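PDB 4RSX: type III effector HopA1 from Pseudomonas syringae pv. tomato str. DC3000, which is probably injected into host plant cells to influence signalling there, by a biochemical activity not established, and is seen here as its large C-terminal part. Local coordinates for residues Tyr97-Lys102 against Gln125-Met130; Asn62-Arg67 against Thr132-Glu137; Glu50-Leu55 against Asp91-Phe96; Glu137-His142 against Val166-Lys171. All coordinates share one frame; numbering follows the deposited sequence.

Contact 1 of 4, residues Tyr97-Lys102 against Gln125-Met130; sequences YRIIPK and QLTRAM
Ile99 reaches across from strand 96-101 to helix 123-136 and meets Thr127 and Met130. Its CD1 does all the touching. That methyl lies 4.0 Å from Thr127 CG2 and 4.2 Å from Met130 CB. The two partners sit three residues apart, on the side of the helix that faces the sheet. Ile99 crosses the Thr127 side chain obliquely and runs at about a right angle to that of Met130. Its long branch is extended, with chi2 165°, and this carries CD1 out to the helix.

Thr127 sorts its two branches by chemistry. CG2 stands anti to the backbone N and faces Ile99. OG1 is hydrogen-bonded to Ala123 O, one turn earlier in the helix, so its polar end is satisfied. Met130 brings CB, and the bend at chi3 (69°) folds CE back to nearly the same distance from Ile99 CD1. The side chain also packs on Ala158 and Leu160 of strand 158-162.

This group is buried, and neighbours close around it: Ile99 also packs on Ile64, and Thr127 on Phe51. Solvent is reached at the margins, by Arg128, whose side chain sets off away from the strand and lies on Thr54, and by Lys102 beyond the strand end. Ala129 is buried, against helix 166-180.

The contact is one joint between a helix and the antiparallel sheet it lies on. The nearest CA atoms, those of Ile99 and Met130, are 8.0 Å apart, so the side chains bridge the gap. No hydrogen bond or charge crosses it, which implies that the helix is held here by apolar packing alone.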
loop_
_atom_site.group_PDB
_atom_site.type_symbol
_atom_site.label_atom_id
_atom_site.label_comp_id
_atom_site.label_asym_id
_atom_site.label_seq_id
_atom_site.Cartn_x
_atom_site.Cartn_y
_atom_site.Cartn_z
ATOM N N TYR A 97 0.874 -5.682 10.496
ATOM C CA TYR A 97 -0.345 -6.238 11.070
ATOM C C TYR A 97 -1.489 -6.058 10.076
ATOM O O TYR A 97 -1.567 -5.044 9.379
ATOM C CB TYR A 97 -0.685 -5.526 12.375
ATOM C CG TYR A 97 0.344 -5.716 13.465
ATOM C CD1 TYR A 97 0.152 -6.659 14.457
ATOM C CD2 TYR A 97 1.503 -4.949 13.506
ATOM C CE1 TYR A 97 1.079 -6.842 15.473
ATOM C CE2 TYR A 97 2.450 -5.129 14.508
ATOM C CZ TYR A 97 2.225 -6.083 15.490
ATOM O OH TYR A 97 3.136 -6.286 16.501
ATOM N N ARG A 98 -2.379 -7.034 9.990
ATOM C CA ARG A 98 -3.567 -6.811 9.185
ATOM C C ARG A 98 -4.753 -6.580 10.081
ATOM O O ARG A 98 -4.821 -7.104 11.199
ATOM C CB ARG A 98 -3.840 -7.932 8.175
ATOM C CG ARG A 98 -3.767 -9.330 8.732
ATOM C CD ARG A 98 -4.166 -10.347 7.664
ATOM N NE ARG A 98 -3.437 -10.158 6.409
ATOM C CZ ARG A 98 -3.838 -10.647 5.238
ATOM N NH1 ARG A 98 -4.962 -11.347 5.168
ATOM N NH2 ARG A 98 -3.122 -10.436 4.139
ATOM N N ILE A 99 -5.658 -5.747 9.588
ATOM C CA ILE A 99 -6.909 -5.451 10.251
ATOM C C ILE A 99 -7.995 -6.086 9.403
ATOM O O ILE A 99 -8.174 -5.709 8.244
ATOM C CB ILE A 99 -7.136 -3.946 10.245
ATOM C CG1 ILE A 99 -5.918 -3.234 10.844
ATOM C CG2 ILE A 99 -8.430 -3.593 10.971
ATOM C CD1 ILE A 99 -5.886 -1.723 10.553
ATOM N N ILE A 100 -8.715 -7.049 9.965
ATOM C CA ILE A 100 -9.693 -7.811 9.197
ATOM C C ILE A 100 -11.067 -7.784 9.858
ATOM O O ILE A 100 -11.172 -7.685 11.088
ATOM C CB ILE A 100 -9.259 -9.287 9.028
ATOM C CG1 ILE A 100 -9.404 -10.041 10.348
ATOM C CG2 ILE A 100 -7.821 -9.373 8.542
ATOM C CD1 ILE A 100 -8.833 -11.436 10.294
ATOM N N PRO A 101 -12.131 -7.869 9.040
ATOM C CA PRO A 101 -13.465 -8.019 9.633
ATOM C C PRO A 101 -13.563 -9.417 10.212
ATOM O O PRO A 101 -12.916 -10.341 9.680
ATOM C CB PRO A 101 -14.406 -7.894 8.434
ATOM C CG PRO A 101 -13.565 -8.407 7.249
ATOM C CD PRO A 101 -12.154 -7.925 7.564
ATOM N N LYS A 102 -14.341 -9.553 11.285
ATOM C CA LYS A 102 -14.603 -10.835 11.937
ATOM C C LYS A 102 -15.068 -11.886 10.925
ATOM O O LYS A 102 -14.598 -13.030 10.924
ATOM C CB LYS A 102 -15.660 -10.620 13.030
ATOM C CG LYS A 102 -16.089 -11.858 13.808
ATOM C CD LYS A 102 -17.126 -11.459 14.863
ATOM C CE LYS A 102 -17.853 -12.664 15.456
ATOM N NZ LYS A 102 -19.119 -12.250 16.143
ATOM N N GLN A 125 -4.152 6.995 15.469
ATOM C CA GLN A 125 -5.425 7.570 15.052
ATOM C C GLN A 125 -5.871 7.016 13.700
ATOM O O GLN A 125 -7.043 6.669 13.525
ATOM C CB GLN A 125 -5.330 9.099 14.969
ATOM C CG GLN A 125 -5.457 9.820 16.295
ATOM C CD GLN A 125 -5.870 11.278 16.125
ATOM O OE1 GLN A 125 -5.215 12.185 16.640
ATOM N NE2 GLN A 125 -6.970 11.503 15.416
ATOM N N LEU A 126 -4.952 6.952 12.739
ATOM C CA LEU A 126 -5.304 6.418 11.421
ATOM C C LEU A 126 -5.773 4.975 11.547
ATOM O O LEU A 126 -6.774 4.581 10.924
ATOM C CB LEU A 126 -4.117 6.500 10.459
ATOM C CG LEU A 126 -4.308 5.836 9.091
ATOM C CD1 LEU A 126 -5.496 6.447 8.383
ATOM C CD2 LEU A 126 -3.062 5.994 8.241
ATOM N N THR A 127 -5.067 4.196 12.371
ATOM C CA THR A 127 -5.372 2.771 12.498
ATOM C C THR A 127 -6.793 2.582 13.034
ATOM O O THR A 127 -7.543 1.729 12.551
ATOM C CB THR A 127 -4.339 2.051 13.384
ATOM O OG1 THR A 127 -3.063 2.104 12.737
ATOM C CG2 THR A 127 -4.718 0.588 13.585
ATOM N N ARG A 128 -7.159 3.408 14.009
ATOM C CA ARG A 128 -8.511 3.416 14.555
ATOM C C ARG A 128 -9.539 3.721 13.475
ATOM O O ARG A 128 -10.567 3.053 13.382
ATOM C CB ARG A 128 -8.624 4.477 15.658
ATOM C CG ARG A 128 -7.805 4.185 16.913
ATOM C CD ARG A 128 -8.265 5.069 18.081
ATOM N NE ARG A 128 -7.308 5.042 19.184
ATOM C CZ ARG A 128 -7.487 4.364 20.317
ATOM N NH1 ARG A 128 -8.603 3.662 20.506
ATOM N NH2 ARG A 128 -6.551 4.395 21.265
ATOM N N ALA A 129 -9.271 4.756 12.682
ATOM C CA ALA A 129 -10.168 5.123 11.598
ATOM C C ALA A 129 -10.273 3.999 10.564
ATOM O O ALA A 129 -11.347 3.755 10.016
ATOM C CB ALA A 129 -9.712 6.420 10.945
ATOM N N MET A 130 -9.159 3.319 10.289
ATOM C CA MET A 130 -9.172 2.214 9.327
ATOM C C MET A 130 -10.052 1.074 9.831
ATOM O O MET A 130 -10.844 0.515 9.072
ATOM C CB MET A 130 -7.749 1.713 9.043
ATOM C CG MET A 130 -6.935 2.679 8.188
ATOM S SD MET A 130 -5.189 2.216 8.098
ATOM C CE MET A 130 -5.337 0.723 7.111
#

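Contact 2 of 4, residues Asn62-Arg67 against Thr132-Glu137; sequences NGIEVR and TLIGKE
Ile64 CD1 lies over one face of the flat peptide link between Ile134 and Gly135. It stands almost directly above the amide nitrogen, 3.8 Å from Gly135 N. Gly135 has no side chain, and the methyl meets bare helix backbone. Two flat groups of the strand meet each other: Glu65 OE1 is 3.2 Å from Arg67 NH2 but well out of the guanidinium plane. No N-H points at that oxygen, and the pair is held by charge only.

The same Ile64 methyl also touches Ile134. Its CD1 is 3.8 Å from Ile134 CG2, and the two side chains cross at about a right angle. Ile64 chi1 is -69° and chi2 is -52°; this double bend swings CD1 to the helix although the side chain leaves the backbone at a slant. Ile134 meets it with the short branch, CG2, which is anti to the backbone N.

Strand 64-68 is an outermost strand of the seven-stranded antiparallel sheet, and the contact ties it to the last turn of helix 123-136. The neighbouring strand joins in, since Ile64 and Ile134 both pack on Ile99. Gly63, with a positive phi of 77°, leads into the strand. After the helix, Glu137 is the first residue to leave helical geometry. Its backbone N still bonds to Leu133 O at 2.9 Å. Ile134 O accepts a hydrogen bond from Arg105.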
loop_
_atom_site.group_PDB
_atom_site.type_symbol
_atom_site.label_atom_id
_atom_site.label_comp_id
_atom_site.label_asym_id
_atom_site.label_seq_id
_atom_site.Cartn_x
_atom_site.Cartn_y
_atom_site.Cartn_z
ATOM N N ASN A 62 -16.100 -4.690 17.898
ATOM C CA ASN A 62 -16.826 -4.076 16.791
ATOM C C ASN A 62 -16.636 -4.729 15.428
ATOM O O ASN A 62 -16.484 -4.033 14.425
ATOM C CB ASN A 62 -16.485 -2.591 16.706
ATOM C CG ASN A 62 -16.872 -1.842 17.961
ATOM O OD1 ASN A 62 -17.755 -2.276 18.701
ATOM N ND2 ASN A 62 -16.215 -0.713 18.211
ATOM N N GLY A 63 -16.625 -6.058 15.403
ATOM C CA GLY A 63 -16.550 -6.804 14.155
ATOM C C GLY A 63 -15.167 -6.853 13.531
ATOM O O GLY A 63 -15.010 -7.327 12.403
ATOM N N ILE A 64 -14.163 -6.383 14.269
ATOM C CA ILE A 64 -12.788 -6.319 13.778
ATOM C C ILE A 64 -11.863 -7.285 14.521
ATOM O O ILE A 64 -12.023 -7.503 15.726
ATOM C CB ILE A 64 -12.242 -4.892 13.948
ATOM C CG1 ILE A 64 -12.957 -3.933 12.995
ATOM C CG2 ILE A 64 -10.714 -4.832 13.763
ATOM C CD1 ILE A 64 -12.960 -4.384 11.536
ATOM N N GLU A 65 -10.902 -7.860 13.795
ATOM C CA GLU A 65 -9.771 -8.580 14.389
ATOM C C GLU A 65 -8.437 -8.046 13.859
ATOM O O GLU A 65 -8.354 -7.566 12.719
ATOM C CB GLU A 65 -9.884 -10.092 14.135
ATOM C CG GLU A 65 -11.062 -10.721 14.901
ATOM C CD GLU A 65 -11.335 -12.162 14.532
ATOM O OE1 GLU A 65 -10.573 -12.733 13.718
ATOM O OE2 GLU A 65 -12.326 -12.723 15.058
ATOM N N VAL A 66 -7.400 -8.110 14.694
ATOM C CA VAL A 66 -6.053 -7.745 14.263
ATOM C C VAL A 66 -5.139 -8.960 14.369
ATOM O O VAL A 66 -5.098 -9.636 15.404
ATOM C CB VAL A 66 -5.465 -6.596 15.118
ATOM C CG1 VAL A 66 -4.043 -6.272 14.670
ATOM C CG2 VAL A 66 -6.364 -5.371 15.060
ATOM N N ARG A 67 -4.402 -9.238 13.302
ATOM C CA ARG A 67 -3.504 -10.376 13.299
ATOM C C ARG A 67 -2.143 -9.949 12.790
ATOM O O ARG A 67 -2.053 -9.125 11.877
ATOM C CB ARG A 67 -4.064 -11.476 12.398
ATOM C CG ARG A 67 -5.378 -12.036 12.891
ATOM C CD ARG A 67 -5.951 -13.060 11.939
ATOM N NE ARG A 67 -7.035 -13.808 12.571
ATOM C CZ ARG A 67 -7.930 -14.532 11.907
ATOM N NH1 ARG A 67 -7.880 -14.595 10.582
ATOM N NH2 ARG A 67 -8.876 -15.189 12.566
ATOM N N THR A 132 -12.589 1.255 11.966
ATOM C CA THR A 132 -13.984 1.673 11.894
ATOM C C THR A 132 -14.490 1.534 10.449
ATOM O O THR A 132 -15.547 0.944 10.196
ATOM C CB THR A 132 -14.151 3.120 12.376
ATOM O OG1 THR A 132 -13.627 3.233 13.702
ATOM C CG2 THR A 132 -15.622 3.540 12.371
ATOM N N LEU A 133 -13.714 2.056 9.509
ATOM C CA LEU A 133 -14.104 2.063 8.104
ATOM C C LEU A 133 -14.255 0.624 7.600
ATOM O O LEU A 133 -15.229 0.299 6.909
ATOM C CB LEU A 133 -13.081 2.850 7.279
ATOM C CG LEU A 133 -13.523 3.338 5.893
ATOM C CD1 LEU A 133 -14.788 4.190 6.000
ATOM C CD2 LEU A 133 -12.408 4.118 5.174
ATOM N N ILE A 134 -13.312 -0.241 7.966
ATOM C CA ILE A 134 -13.410 -1.648 7.583
ATOM C C ILE A 134 -14.651 -2.300 8.192
ATOM O O ILE A 134 -15.317 -3.111 7.541
ATOM C CB ILE A 134 -12.135 -2.423 7.961
ATOM C CG1 ILE A 134 -10.967 -1.929 7.093
ATOM C CG2 ILE A 134 -12.332 -3.938 7.801
ATOM C CD1 ILE A 134 -9.598 -2.222 7.668
ATOM N N GLY A 135 -14.977 -1.942 9.434
ATOM C CA GLY A 135 -16.186 -2.466 10.051
ATOM C C GLY A 135 -17.446 -2.154 9.249
ATOM O O GLY A 135 -18.331 -3.015 9.117
ATOM N N LYS A 136 -17.517 -0.932 8.712
ATOM C CA LYS A 136 -18.720 -0.400 8.073
ATOM C C LYS A 136 -18.827 -0.726 6.589
ATOM O O LYS A 136 -19.932 -0.846 6.060
ATOM C CB LYS A 136 -18.761 1.136 8.207
ATOM C CG LYS A 136 -19.053 1.692 9.611
ATOM C CD LYS A 136 -19.219 3.216 9.536
ATOM C CE LYS A 136 -18.998 3.900 10.890
ATOM N NZ LYS A 136 -19.816 3.305 11.986
ATOM N N GLU A 137 -17.686 -0.850 5.917
ATOM C CA GLU A 137 -17.671 -0.888 4.456
ATOM C C GLU A 137 -17.251 -2.251 3.932
ATOM O O GLU A 137 -16.055 -2.566 3.895
ATOM C CB GLU A 137 -16.708 0.180 3.921
ATOM C CG GLU A 137 -17.030 1.604 4.367
ATOM C CD GLU A 137 -18.159 2.237 3.558
ATOM O OE1 GLU A 137 -18.501 1.698 2.473
ATOM O OE2 GLU A 137 -18.694 3.286 3.999
#

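Contact 3 of 4, residues Glu50-Leu55 against Asp91-Phe96; sequences EFLHTL and DAKRFF
Leu52 overlaps the backbone of Ala92 and the start of the Lys93 side chain. Its two methyls divide the work. CD2 rests 3.8 Å from Ala92 O, and CD1 lies 4.1 Å from Lys93 CG. Leu52 chi1 of -62° sets CG beside the backbone N, and the fork opens toward the loop. The leucine crosses the lysine at about a right angle.

Lys93 is extended beyond CG. Its methylene packs on Leu52 while NZ goes on to a salt bridge with Glu49, in the same helix as Leu52. One lysine thus grips that helix twice, by an apolar stem and by a charged end. Ala92 O is not left to the methyl alone, because it accepts a hydrogen bond from Tyr97 OH.

The contact joins helix 45-58 to the loop between helix 82-88 and strand 96-101, just before the chain returns to the antiparallel sheet as strand 96-101. Leu52 also packs on Ile86, which brings helix 82-88 into the contact. The loop is braced from within. Asp91 O takes backbone bonds from Arg94 N at 2.7 Å and Phe95 N at 3.0 Å. Asp91 CB sits 3.5 Å above the plane of the Phe95 ring, over its centre. Apart from the Leu52 contact, the same helix has an intrahelical bond from Thr54 OG1 to Glu50 O.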
loop_
_atom_site.group_PDB
_atom_site.type_symbol
_atom_site.label_atom_id
_atom_site.label_comp_id
_atom_site.label_asym_id
_atom_site.label_seq_id
_atom_site.Cartn_x
_atom_site.Cartn_y
_atom_site.Cartn_z
ATOM N N GLU A 50 1.838 2.942 22.644
ATOM C CA GLU A 50 0.423 3.300 22.519
ATOM C C GLU A 50 -0.171 2.623 21.272
ATOM O O GLU A 50 -1.322 2.166 21.272
ATOM C CB GLU A 50 0.272 4.834 22.443
ATOM C CG GLU A 50 -1.176 5.335 22.295
ATOM C CD GLU A 50 -1.264 6.810 21.866
ATOM O OE1 GLU A 50 -0.208 7.426 21.590
ATOM O OE2 GLU A 50 -2.393 7.355 21.792
ATOM N N PHE A 51 0.634 2.545 20.218
ATOM C CA PHE A 51 0.202 1.910 18.979
ATOM C C PHE A 51 -0.111 0.425 19.212
ATOM O O PHE A 51 -1.202 -0.051 18.885
ATOM C CB PHE A 51 1.278 2.076 17.897
ATOM C CG PHE A 51 0.852 1.583 16.551
ATOM C CD1 PHE A 51 0.211 2.439 15.660
ATOM C CD2 PHE A 51 1.065 0.264 16.179
ATOM C CE1 PHE A 51 -0.206 1.987 14.419
ATOM C CE2 PHE A 51 0.653 -0.195 14.929
ATOM C CZ PHE A 51 0.012 0.663 14.052
ATOM N N LEU A 52 0.839 -0.305 19.791
ATOM C CA LEU A 52 0.617 -1.722 20.093
ATOM C C LEU A 52 -0.582 -1.920 21.013
ATOM O O LEU A 52 -1.392 -2.824 20.807
ATOM C CB LEU A 52 1.869 -2.354 20.703
ATOM C CG LEU A 52 3.064 -2.334 19.764
ATOM C CD1 LEU A 52 4.226 -3.066 20.376
ATOM C CD2 LEU A 52 2.681 -2.945 18.422
ATOM N N HIS A 53 -0.716 -1.064 22.021
ATOM C CA HIS A 53 -1.841 -1.210 22.942
ATOM C C HIS A 53 -3.184 -0.962 22.261
ATOM O O HIS A 53 -4.205 -1.521 22.665
ATOM C CB HIS A 53 -1.659 -0.350 24.204
ATOM C CG HIS A 53 -0.836 -1.027 25.257
ATOM N ND1 HIS A 53 -1.383 -1.871 26.200
ATOM C CD2 HIS A 53 0.502 -1.019 25.487
ATOM C CE1 HIS A 53 -0.420 -2.341 26.978
ATOM N NE2 HIS A 53 0.731 -1.841 26.565
ATOM N N THR A 54 -3.176 -0.144 21.215
ATOM C CA THR A 54 -4.406 0.163 20.492
ATOM C C THR A 54 -4.800 -1.015 19.623
ATOM O O THR A 54 -5.979 -1.352 19.534
ATOM C CB THR A 54 -4.223 1.397 19.611
ATOM O OG1 THR A 54 -3.916 2.517 20.449
ATOM C CG2 THR A 54 -5.494 1.686 18.809
ATOM N N LEU A 55 -3.805 -1.625 18.979
ATOM C CA LEU A 55 -4.021 -2.849 18.211
ATOM C C LEU A 55 -4.754 -3.878 19.079
ATOM O O LEU A 55 -5.796 -4.403 18.679
ATOM C CB LEU A 55 -2.693 -3.426 17.707
ATOM C CG LEU A 55 -1.929 -2.700 16.593
ATOM C CD1 LEU A 55 -0.722 -3.520 16.121
ATOM C CD2 LEU A 55 -2.844 -2.375 15.415
ATOM N N ASP A 91 10.067 -8.777 16.992
ATOM C CA ASP A 91 9.740 -8.053 15.766
ATOM C C ASP A 91 8.424 -7.281 15.837
ATOM O O ASP A 91 8.036 -6.650 14.857
ATOM C CB ASP A 91 9.675 -9.018 14.593
ATOM C CG ASP A 91 11.023 -9.556 14.223
ATOM O OD1 ASP A 91 11.882 -8.747 13.807
ATOM O OD2 ASP A 91 11.218 -10.785 14.342
ATOM N N ALA A 92 7.756 -7.333 16.991
ATOM C CA ALA A 92 6.413 -6.775 17.164
ATOM C C ALA A 92 6.271 -5.302 16.759
ATOM O O ALA A 92 5.208 -4.882 16.307
ATOM C CB ALA A 92 5.926 -6.982 18.600
ATOM N N LYS A 93 7.337 -4.524 16.921
ATOM C CA LYS A 93 7.315 -3.113 16.548
ATOM C C LYS A 93 7.652 -2.901 15.072
ATOM O O LYS A 93 7.553 -1.780 14.560
ATOM C CB LYS A 93 8.301 -2.317 17.421
ATOM C CG LYS A 93 7.902 -2.214 18.889
ATOM C CD LYS A 93 8.908 -1.386 19.715
ATOM C CE LYS A 93 8.393 -1.193 21.146
ATOM N NZ LYS A 93 9.477 -1.019 22.169
ATOM N N ARG A 94 8.042 -3.971 14.382
ATOM C CA ARG A 94 8.606 -3.824 13.034
ATOM C C ARG A 94 7.754 -4.436 11.922
ATOM O O ARG A 94 7.705 -3.911 10.809
ATOM C CB ARG A 94 10.008 -4.446 12.965
ATOM C CG ARG A 94 10.932 -4.105 14.132
ATOM C CD ARG A 94 11.915 -2.998 13.766
ATOM N NE ARG A 94 12.640 -3.291 12.527
ATOM C CZ ARG A 94 13.499 -2.455 11.944
ATOM N NH1 ARG A 94 13.747 -1.267 12.487
ATOM N NH2 ARG A 94 14.108 -2.804 10.815
ATOM N N PHE A 95 7.108 -5.558 12.213
ATOM C CA PHE A 95 6.413 -6.303 11.174
ATOM C C PHE A 95 5.043 -5.711 10.856
ATOM O O PHE A 95 4.586 -4.790 11.537
ATOM C CB PHE A 95 6.303 -7.785 11.554
ATOM C CG PHE A 95 7.593 -8.564 11.360
ATOM C CD1 PHE A 95 8.722 -7.950 10.818
ATOM C CD2 PHE A 95 7.667 -9.908 11.708
ATOM C CE1 PHE A 95 9.915 -8.658 10.633
ATOM C CE2 PHE A 95 8.853 -10.630 11.525
ATOM C CZ PHE A 95 9.979 -9.998 10.987
ATOM N N PHE A 96 4.396 -6.236 9.815
ATOM C CA PHE A 96 3.054 -5.788 9.437
ATOM C C PHE A 96 1.949 -6.431 10.270
ATOM O O PHE A 96 2.058 -7.589 10.669
ATOM C CB PHE A 96 2.778 -6.122 7.975
ATOM C CG PHE A 96 3.325 -5.122 7.014
ATOM C CD1 PHE A 96 2.648 -3.931 6.773
ATOM C CD2 PHE A 96 4.509 -5.374 6.340
ATOM C CE1 PHE A 96 3.150 -3.008 5.880
ATOM C CE2 PHE A 96 5.025 -4.451 5.447
ATOM C CZ PHE A 96 4.344 -3.267 5.213
#

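Contact 4 of 4, residues Glu137-His142 against Val166-Lys171; sequences ESAITH and VAKAEK
Lys168 carries the whole helix side of the meeting with Glu137 and Ala139. Helix 166-180 begins at Val166, which packs on strands 196-199 and 202-207. Ala167 follows, and its O accepts from Lys171 N. Then comes Lys168, whose backbone N is hydrogen-bonded to Asp165 OD1. Its CG is anti to the backbone N, and the chain bends at chi2 (62°) before running out to the turn. There CE lies 3.6 Å from Ala139 CB. NZ ends 3.6 Å from Glu137 OE1, a long and weak salt bridge. Next, Ala169 is buried against Tyr204, while Glu170 and Lys171 are exposed.

A water fills the corner between these groups. It donates to Glu137 OE1 at 2.8 Å and accepts from Ala139 N at 3.0 Å and Lys168 NZ at 3.1 Å. Glu137 to Ile140 form a type I beta turn, closed by Ile140 N to Glu137 O at 3.0 Å, and the water sits between the Glu137 carboxylate and Ala139 N of that turn. This turn links helix 123-136 to strand 140-146.

The ion pair is long, but the shared water bridges it. That implies a contact held jointly by charge and hydration, with the lysine methylene against Ala139 as its apolar part.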
loop_
_atom_site.group_PDB
_atom_site.type_symbol
_atom_site.label_atom_id
_atom_site.label_comp_id
_atom_site.label_asym_id
_atom_site.label_seq_id
_atom_site.Cartn_x
_atom_site.Cartn_y
_atom_site.Cartn_z
ATOM N N GLU A 137 -17.686 -0.850 5.917
ATOM C CA GLU A 137 -17.671 -0.888 4.456
ATOM C C GLU A 137 -17.251 -2.251 3.932
ATOM O O GLU A 137 -16.055 -2.566 3.895
ATOM C CB GLU A 137 -16.708 0.180 3.921
ATOM C CG GLU A 137 -17.030 1.604 4.367
ATOM C CD GLU A 137 -18.159 2.237 3.558
ATOM O OE1 GLU A 137 -18.501 1.698 2.473
ATOM O OE2 GLU A 137 -18.694 3.286 3.999
ATOM N N SER A 138 -18.220 -3.050 3.503
ATOM C CA SER A 138 -17.940 -4.401 3.040
ATOM C C SER A 138 -17.144 -4.456 1.736
ATOM O O SER A 138 -16.658 -5.529 1.361
ATOM C CB SER A 138 -19.242 -5.204 2.879
ATOM O OG SER A 138 -20.028 -5.140 4.055
ATOM N N ALA A 139 -17.019 -3.332 1.030
ATOM C CA ALA A 139 -16.138 -3.310 -0.144
ATOM C C ALA A 139 -14.673 -3.507 0.268
ATOM O O ALA A 139 -13.857 -3.981 -0.523
ATOM C CB ALA A 139 -16.312 -2.032 -0.963
ATOM N N ILE A 140 -14.335 -3.151 1.506
ATOM C CA ILE A 140 -12.963 -3.333 1.978
ATOM C C ILE A 140 -12.780 -4.737 2.565
ATOM O O ILE A 140 -13.427 -5.096 3.551
ATOM C CB ILE A 140 -12.592 -2.287 3.038
ATOM C CG1 ILE A 140 -12.902 -0.881 2.522
ATOM C CG2 ILE A 140 -11.122 -2.372 3.381
ATOM C CD1 ILE A 140 -12.577 0.204 3.529
ATOM N N THR A 141 -11.890 -5.528 1.973
ATOM C CA THR A 141 -11.672 -6.874 2.466
ATOM C C THR A 141 -10.763 -6.896 3.690
ATOM O O THR A 141 -10.947 -7.744 4.573
ATOM C CB THR A 141 -11.091 -7.798 1.392
ATOM O OG1 THR A 141 -9.802 -7.321 0.996
ATOM C CG2 THR A 141 -12.008 -7.848 0.181
ATOM N N HIS A 142 -9.778 -5.994 3.726
ATOM C CA HIS A 142 -8.879 -5.855 4.881
ATOM C C HIS A 142 -7.965 -4.658 4.752
ATOM O O HIS A 142 -7.907 -4.010 3.698
ATOM C CB HIS A 142 -7.995 -7.088 5.060
ATOM C CG HIS A 142 -7.072 -7.349 3.909
ATOM N ND1 HIS A 142 -7.527 -7.588 2.626
ATOM C CD2 HIS A 142 -5.717 -7.444 3.850
ATOM C CE1 HIS A 142 -6.496 -7.812 1.829
ATOM N NE2 HIS A 142 -5.387 -7.727 2.544
ATOM N N VAL A 166 -11.550 3.105 -8.924
ATOM C CA VAL A 166 -10.964 4.333 -8.407
ATOM C C VAL A 166 -12.017 5.243 -7.755
ATOM O O VAL A 166 -11.757 5.843 -6.699
ATOM C CB VAL A 166 -10.113 5.061 -9.483
ATOM C CG1 VAL A 166 -10.991 5.611 -10.597
ATOM C CG2 VAL A 166 -9.269 6.160 -8.854
ATOM N N ALA A 167 -13.212 5.302 -8.346
ATOM C CA ALA A 167 -14.309 6.074 -7.762
ATOM C C ALA A 167 -14.666 5.614 -6.341
ATOM O O ALA A 167 -14.882 6.440 -5.456
ATOM C CB ALA A 167 -15.535 6.031 -8.656
ATOM N N LYS A 168 -14.744 4.304 -6.137
ATOM C CA LYS A 168 -15.039 3.753 -4.818
ATOM C C LYS A 168 -13.927 4.135 -3.836
ATOM O O LYS A 168 -14.197 4.533 -2.705
ATOM C CB LYS A 168 -15.214 2.226 -4.906
ATOM C CG LYS A 168 -15.573 1.526 -3.589
ATOM C CD LYS A 168 -16.909 1.985 -3.010
ATOM C CE LYS A 168 -17.096 1.445 -1.585
ATOM N NZ LYS A 168 -18.514 1.507 -1.113
ATOM N N ALA A 169 -12.676 4.039 -4.289
ATOM C CA ALA A 169 -11.519 4.405 -3.464
ATOM C C ALA A 169 -11.514 5.879 -3.088
ATOM O O ALA A 169 -11.185 6.221 -1.948
ATOM C CB ALA A 169 -10.224 4.056 -4.176
ATOM N N GLU A 170 -11.843 6.750 -4.048
ATOM C CA GLU A 170 -11.963 8.185 -3.772
ATOM C C GLU A 170 -12.969 8.442 -2.653
ATOM O O GLU A 170 -12.678 9.170 -1.700
ATOM C CB GLU A 170 -12.382 8.961 -5.029
ATOM C CG GLU A 170 -11.263 9.124 -6.065
ATOM C CD GLU A 170 -11.687 9.926 -7.308
ATOM O OE1 GLU A 170 -12.893 9.914 -7.653
ATOM O OE2 GLU A 170 -10.809 10.563 -7.941
ATOM N N LYS A 171 -14.151 7.843 -2.763
ATOM C CA LYS A 171 -15.168 8.014 -1.729
ATOM C C LYS A 171 -14.687 7.525 -0.362
ATOM O O LYS A 171 -14.883 8.208 0.639
ATOM C CB LYS A 171 -16.466 7.312 -2.131
ATOM C CG LYS A 171 -17.140 7.927 -3.348
ATOM C CD LYS A 171 -18.453 7.216 -3.667
ATOM C CE LYS A 171 -19.192 7.889 -4.820
ATOM N NZ LYS A 171 -20.537 7.273 -5.048
HETATM O O HOH W 1 -18.510 -0.753 1.025
#

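Overall arrangement
Contacts 1, 2 and 3 are buried, while contact 4 lies at the surface. Contacts 1 and 2 both place helix 123-136 against the sheet. Their strands, 96-101 and 64-68, are neighbours, and the centres of the two contacts are about 6 Å apart. Contact 4 takes over where that helix ends, and it shares Glu137 with contact 2. Contact 3 brings in helix 45-58 and the loop before strand 96-101; it touches contact 1 through Tyr97 and Ala92. Contacts 3 and 4 do not touch, with centres about 25 Å apart. The chemistry follows the place: apolar contacts under the sheet-facing helix, apolar packing beside a charged lysine end in contact 3, and a hydrated ion pair in contact 4.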